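Local coordinates for protein exotoxin 3 (Staphylococcus aureus, PDB 2Z8L) that binds the glycan sialyl Lewis X as a staphylococcal superantigen-like toxin built from an OB-fold and a beta-grasp domain, at residues D78-K83 / L144-R149; R22-G27 / V82-N87. One frame throughout, in Å; residues are numbered along the deposited sequence.

Contact 1: D78-K83 / L144-R149; sequences DIFVVK and LDFKLR
F80 reaches out from the strand of D78-K83 to the helix of L144-R149 and lays the edge of its ring against the face of the F146 ring. This is an offset edge-to-face pair, with centroids 5.7 Å apart and planes inclined at 61°. Followed outward from the helix, F146 meets F80 first: its CB lies 3.8 Å from F80 CE2, CG sits in the plane of the F80 ring at its edge, and CD1 comes 3.8 Å from F80 CZ. Along the CD2 side of the same ring V82 takes over: CD2 and CE2 are each 3.9 Å from its CG2, and CE2 is also 4.0 Å from its CG1; the CG2 methyl stands over one face, off-centre toward the rim, in a CH-pi contact. Both phenylalanines hold CG anti to the backbone N (chi1 -174° for F80, -168° for F146), which carries the two rings into the gap between strand and helix. K147, its chain extended beyond CG, runs past the F80 ring, with CE 4.0 Å from CE1, while its ammonium is paired with E143. The contact is thus a purely apolar, buried seam between the OB-fold and beta-grasp domains. Strand 77-81 lies between strands 30-33 and 92-100, and it meets helix 141-155 where Y25 of helix 18-25 also packs on F146.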
loop_
_atom_site.group_PDB
_atom_site.type_symbol
_atom_site.label_atom_id
_atom_site.label_comp_id
_atom_site.label_asym_id
_atom_site.label_seq_id
_atom_site.Cartn_x
_atom_site.Cartn_y
_atom_site.Cartn_z
ATOM N N ASP A 78 9.497 -6.798 5.818
ATOM C CA ASP A 78 8.821 -5.559 6.211
ATOM C C ASP A 78 7.329 -5.778 5.883
ATOM O O ASP A 78 7.015 -6.360 4.850
ATOM C CB ASP A 78 9.311 -4.408 5.399
ATOM C CG ASP A 78 10.676 -3.859 5.831
ATOM O OD1 ASP A 78 11.244 -4.284 6.864
ATOM O OD2 ASP A 78 11.171 -2.950 5.094
ATOM N N ILE A 79 6.445 -5.391 6.786
ATOM C CA ILE A 79 5.001 -5.539 6.547
ATOM C C ILE A 79 4.248 -4.241 6.769
ATOM O O ILE A 79 4.356 -3.620 7.828
ATOM C CB ILE A 79 4.384 -6.638 7.447
ATOM C CG1 ILE A 79 5.301 -7.870 7.402
ATOM C CG2 ILE A 79 2.927 -6.893 6.995
ATOM C CD1 ILE A 79 4.826 -9.016 8.146
ATOM N N PHE A 80 3.439 -3.846 5.788
ATOM C CA PHE A 80 2.544 -2.715 5.933
ATOM C C PHE A 80 1.195 -3.232 6.331
ATOM O O PHE A 80 0.525 -3.871 5.527
ATOM C CB PHE A 80 2.455 -1.922 4.606
ATOM C CG PHE A 80 1.674 -0.690 4.719
ATOM C CD1 PHE A 80 2.140 0.387 5.485
ATOM C CD2 PHE A 80 0.414 -0.599 4.155
ATOM C CE1 PHE A 80 1.340 1.528 5.623
ATOM C CE2 PHE A 80 -0.371 0.542 4.301
ATOM C CZ PHE A 80 0.106 1.592 5.003
ATOM N N VAL A 81 0.815 -2.942 7.573
ATOM C CA VAL A 81 -0.367 -3.474 8.207
ATOM C C VAL A 81 -1.486 -2.408 8.283
ATOM O O VAL A 81 -1.253 -1.272 8.739
ATOM C CB VAL A 81 -0.025 -4.005 9.666
ATOM C CG1 VAL A 81 -1.321 -4.483 10.353
ATOM C CG2 VAL A 81 1.046 -5.070 9.630
ATOM N N VAL A 82 -2.679 -2.790 7.811
ATOM C CA VAL A 82 -3.916 -2.038 7.991
ATOM C C VAL A 82 -4.916 -3.022 8.575
ATOM O O VAL A 82 -5.216 -4.027 7.982
ATOM C CB VAL A 82 -4.427 -1.419 6.650
ATOM C CG1 VAL A 82 -5.754 -0.696 6.894
ATOM C CG2 VAL A 82 -3.378 -0.510 6.076
ATOM N N LYS A 83 -5.373 -2.766 9.788
ATOM C CA LYS A 83 -6.237 -3.706 10.464
ATOM C C LYS A 83 -7.523 -3.887 9.686
ATOM O O LYS A 83 -8.196 -2.896 9.377
ATOM C CB LYS A 83 -6.521 -3.189 11.867
ATOM C CG LYS A 83 -7.067 -4.187 12.773
ATOM C CD LYS A 83 -7.164 -3.624 14.194
ATOM C CE LYS A 83 -5.779 -3.168 14.707
ATOM N NZ LYS A 83 -5.646 -3.333 16.197
ATOM N N LEU A 144 1.672 1.985 -1.237
ATOM C CA LEU A 144 1.589 3.188 -2.060
ATOM C C LEU A 144 0.153 3.679 -2.174
ATOM O O LEU A 144 -0.134 4.880 -1.974
ATOM C CB LEU A 144 2.133 2.848 -3.439
ATOM C CG LEU A 144 3.606 2.938 -3.635
ATOM C CD1 LEU A 144 3.898 2.362 -5.010
ATOM C CD2 LEU A 144 3.881 4.494 -3.568
ATOM N N ASP A 145 -0.771 2.776 -2.496
ATOM C CA ASP A 145 -2.214 3.120 -2.612
ATOM C C ASP A 145 -2.671 3.803 -1.336
ATOM O O ASP A 145 -3.244 4.895 -1.369
ATOM C CB ASP A 145 -3.023 1.830 -2.931
ATOM C CG ASP A 145 -4.549 1.997 -2.842
ATOM O OD1 ASP A 145 -5.080 2.652 -3.748
ATOM O OD2 ASP A 145 -5.188 1.483 -1.884
ATOM N N PHE A 146 -2.397 3.199 -0.205
ATOM C CA PHE A 146 -2.909 3.700 1.059
ATOM C C PHE A 146 -2.334 5.074 1.418
ATOM O O PHE A 146 -3.063 6.026 1.738
ATOM C CB PHE A 146 -2.633 2.698 2.158
ATOM C CG PHE A 146 -3.378 2.992 3.448
ATOM C CD1 PHE A 146 -2.865 3.845 4.410
ATOM C CD2 PHE A 146 -4.609 2.391 3.703
ATOM C CE1 PHE A 146 -3.600 4.093 5.580
ATOM C CE2 PHE A 146 -5.316 2.647 4.823
ATOM C CZ PHE A 146 -4.827 3.525 5.764
ATOM N N LYS A 147 -1.004 5.166 1.355
ATOM C CA LYS A 147 -0.379 6.420 1.688
ATOM C C LYS A 147 -0.745 7.571 0.718
ATOM O O LYS A 147 -0.883 8.745 1.158
ATOM C CB LYS A 147 1.096 6.212 1.762
ATOM C CG LYS A 147 1.432 5.385 2.968
ATOM C CD LYS A 147 2.879 5.375 3.217
ATOM C CE LYS A 147 3.172 4.966 4.702
ATOM N NZ LYS A 147 4.607 4.515 4.888
ATOM N N LEU A 148 -0.819 7.302 -0.578
ATOM C CA LEU A 148 -1.166 8.365 -1.524
ATOM C C LEU A 148 -2.605 8.798 -1.346
ATOM O O LEU A 148 -2.880 9.982 -1.333
ATOM C CB LEU A 148 -0.923 7.892 -2.937
ATOM C CG LEU A 148 0.528 7.631 -3.408
ATOM C CD1 LEU A 148 0.571 6.935 -4.761
ATOM C CD2 LEU A 148 1.388 8.923 -3.414
ATOM N N ARG A 149 -3.544 7.864 -1.167
ATOM C CA ARG A 149 -4.942 8.283 -0.842
ATOM C C ARG A 149 -5.036 9.062 0.455
ATOM O O ARG A 149 -5.737 10.079 0.498
ATOM C CB ARG A 149 -5.940 7.121 -0.804
ATOM C CG ARG A 149 -6.026 6.344 -2.136
ATOM C CD ARG A 149 -7.280 5.551 -2.195
ATOM N NE ARG A 149 -7.143 4.420 -3.064
ATOM C CZ ARG A 149 -8.140 3.751 -3.612
ATOM N NH1 ARG A 149 -9.388 4.128 -3.407
ATOM N NH2 ARG A 149 -7.844 2.691 -4.346
#

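Contact 2: R22-G27 / V82-N87. Unlike the reference sequence in segment 22-27: G27 (reference Arg).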
loop_
_atom_site.group_PDB
_atom_site.type_symbol
_atom_site.label_atom_id
_atom_site.label_comp_id
_atom_site.label_asym_id
_atom_site.label_seq_id
_atom_site.Cartn_x
_atom_site.Cartn_y
_atom_site.Cartn_z
ATOM N N ARG A 22 -13.692 6.618 2.598
ATOM C CA ARG A 22 -12.871 7.674 3.165
ATOM C C ARG A 22 -12.315 7.290 4.543
ATOM O O ARG A 22 -11.138 7.525 4.853
ATOM C CB ARG A 22 -13.666 8.988 3.260
ATOM C CG ARG A 22 -12.845 10.193 3.738
ATOM C CD ARG A 22 -13.623 11.232 4.418
ATOM N NE ARG A 22 -12.734 12.106 5.193
ATOM C CZ ARG A 22 -12.268 11.857 6.426
ATOM N NH1 ARG A 22 -12.598 10.753 7.107
ATOM N NH2 ARG A 22 -11.460 12.744 7.004
ATOM N N ASP A 23 -13.132 6.692 5.387
ATOM C CA ASP A 23 -12.719 6.442 6.748
ATOM C C ASP A 23 -11.661 5.330 6.761
ATOM O O ASP A 23 -10.748 5.353 7.594
ATOM C CB ASP A 23 -13.918 6.135 7.654
ATOM C CG ASP A 23 -14.830 7.366 7.895
ATOM O OD1 ASP A 23 -14.466 8.515 7.477
ATOM O OD2 ASP A 23 -15.950 7.190 8.458
ATOM N N TYR A 24 -11.776 4.374 5.840
ATOM C CA TYR A 24 -10.748 3.312 5.671
ATOM C C TYR A 24 -9.381 3.925 5.417
ATOM O O TYR A 24 -8.420 3.607 6.084
ATOM C CB TYR A 24 -11.094 2.349 4.536
ATOM C CG TYR A 24 -10.074 1.273 4.285
ATOM C CD1 TYR A 24 -10.004 0.150 5.094
ATOM C CD2 TYR A 24 -9.182 1.356 3.262
ATOM C CE1 TYR A 24 -9.063 -0.850 4.844
ATOM C CE2 TYR A 24 -8.275 0.357 3.007
ATOM C CZ TYR A 24 -8.214 -0.736 3.831
ATOM O OH TYR A 24 -7.321 -1.755 3.603
ATOM N N TYR A 25 -9.308 4.847 4.457
ATOM C CA TYR A 25 -8.045 5.420 4.069
ATOM C C TYR A 25 -7.567 6.546 4.932
ATOM O O TYR A 25 -6.462 7.035 4.748
ATOM C CB TYR A 25 -8.103 5.854 2.592
ATOM C CG TYR A 25 -8.037 4.726 1.601
ATOM C CD1 TYR A 25 -6.855 4.031 1.408
ATOM C CD2 TYR A 25 -9.146 4.294 0.953
ATOM C CE1 TYR A 25 -6.714 3.001 0.478
ATOM C CE2 TYR A 25 -9.025 3.269 -0.012
ATOM C CZ TYR A 25 -7.831 2.604 -0.209
ATOM O OH TYR A 25 -7.724 1.576 -1.130
ATOM N N SER A 26 -8.381 6.932 5.930
ATOM C CA SER A 26 -8.065 7.967 6.929
ATOM C C SER A 26 -7.651 7.340 8.227
ATOM O O SER A 26 -7.331 8.053 9.198
ATOM C CB SER A 26 -9.313 8.828 7.215
ATOM O OG SER A 26 -9.730 9.462 6.061
ATOM N N GLY A 27 -7.672 6.011 8.264
ATOM C CA GLY A 27 -7.447 5.275 9.470
ATOM C C GLY A 27 -6.007 4.902 9.702
ATOM O O GLY A 27 -5.107 5.232 8.945
ATOM N N VAL A 82 -2.679 -2.790 7.811
ATOM C CA VAL A 82 -3.916 -2.038 7.991
ATOM C C VAL A 82 -4.916 -3.022 8.575
ATOM O O VAL A 82 -5.216 -4.027 7.982
ATOM C CB VAL A 82 -4.427 -1.419 6.650
ATOM C CG1 VAL A 82 -5.754 -0.696 6.894
ATOM C CG2 VAL A 82 -3.378 -0.510 6.076
ATOM N N LYS A 83 -5.373 -2.766 9.788
ATOM C CA LYS A 83 -6.237 -3.706 10.464
ATOM C C LYS A 83 -7.523 -3.887 9.686
ATOM O O LYS A 83 -8.196 -2.896 9.377
ATOM C CB LYS A 83 -6.521 -3.189 11.867
ATOM C CG LYS A 83 -7.067 -4.187 12.773
ATOM C CD LYS A 83 -7.164 -3.624 14.194
ATOM C CE LYS A 83 -5.779 -3.168 14.707
ATOM N NZ LYS A 83 -5.646 -3.333 16.197
ATOM N N GLU A 84 -7.855 -5.120 9.301
ATOM C CA GLU A 84 -9.125 -5.403 8.631
ATOM C C GLU A 84 -10.093 -5.986 9.645
ATOM O O GLU A 84 -11.304 -5.751 9.595
ATOM C CB GLU A 84 -8.966 -6.364 7.451
ATOM C CG GLU A 84 -8.013 -5.899 6.344
ATOM C CD GLU A 84 -8.543 -4.728 5.479
ATOM O OE1 GLU A 84 -9.778 -4.453 5.465
ATOM O OE2 GLU A 84 -7.700 -4.093 4.786
ATOM N N ALA A 85 -9.546 -6.765 10.565
ATOM C CA ALA A 85 -10.330 -7.388 11.627
ATOM C C ALA A 85 -9.420 -7.674 12.825
ATOM O O ALA A 85 -8.196 -7.693 12.698
ATOM C CB ALA A 85 -10.973 -8.664 11.103
ATOM N N GLU A 86 -10.021 -7.844 13.996
ATOM C CA GLU A 86 -9.297 -8.272 15.184
ATOM C C GLU A 86 -10.215 -9.123 16.048
ATOM O O GLU A 86 -11.399 -8.824 16.169
ATOM C CB GLU A 86 -8.775 -7.060 15.954
ATOM C CG GLU A 86 -7.986 -7.433 17.204
ATOM C CD GLU A 86 -7.261 -6.254 17.844
ATOM O OE1 GLU A 86 -7.328 -5.131 17.301
ATOM O OE2 GLU A 86 -6.622 -6.462 18.901
ATOM N N ASN A 87 -9.669 -10.192 16.626
ATOM C CA ASN A 87 -10.467 -11.109 17.436
ATOM C C ASN A 87 -10.212 -10.865 18.922
ATOM O O ASN A 87 -9.444 -9.951 19.275
ATOM C CB ASN A 87 -10.235 -12.564 17.003
ATOM C CG ASN A 87 -8.864 -13.082 17.367
ATOM O OD1 ASN A 87 -8.213 -12.577 18.275
ATOM N ND2 ASN A 87 -8.432 -14.124 16.676
#
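Y24 overlaps V82 and E84 with the hydroxyl end of its ring, joining the N-terminal helix 18-25 to the edge of the OB-fold sheet. Here the chain makes a classic beta bulge, with E84 and A85 both facing F93 of the neighbouring strand. With CG anti to the backbone N (chi1 178°), the tyrosine leaves the flank of its helix, and its hydroxyl end reaches V82 and E84. CE1 of Y24 packs 3.9 Å from the CG1 methyl of V82. E84 approaches at about a right angle to the tyrosine side chain, and the bend at its chi2 (-71°) brings the carboxylate back to the ring edge, the two planes 33° apart. K185 forms a cation-pi contact with Y24 and a long, weak ion pair with E84, so its positive charge probably favours an ionised carboxylate. Each segment also carries a salt bridge of its own: R22 NH1 meets D23 OD1 at 2.9 Å, and K83 NZ lies 2.7 Å from E86 OE1, above the carboxylate plane. The polar link across the contact is a short hydrogen bond in which Y24 OH donates to the syn lone pair of E84 OE2, 2.6 Å away in the plane of the ring.

How the contacts relate
Contacts 1 and 2 have centres about 10 Å apart and share V82 and K83, where the chain passes from strand 77-81 toward strand 85-86. V82 serves both: its CG2 packs on F146 of helix 141-155, while its CG1 touches F146 as well as Y24 of helix 18-25. The two helices also meet directly: Y25 OH is 2.6 Å from D145 OD2, a probable hydrogen bond, and Y25 CD1 packs 3.6 Å from F146 CD2. The second bond of Y25 OH, to the backbone N of L186, leads toward the glycan-binding stretch that includes K184 and Q187. R149 bonds to the carbonyl of K184, whereas the Y24 side chain remains about 14 Å from the bound N-acetylglucosamine.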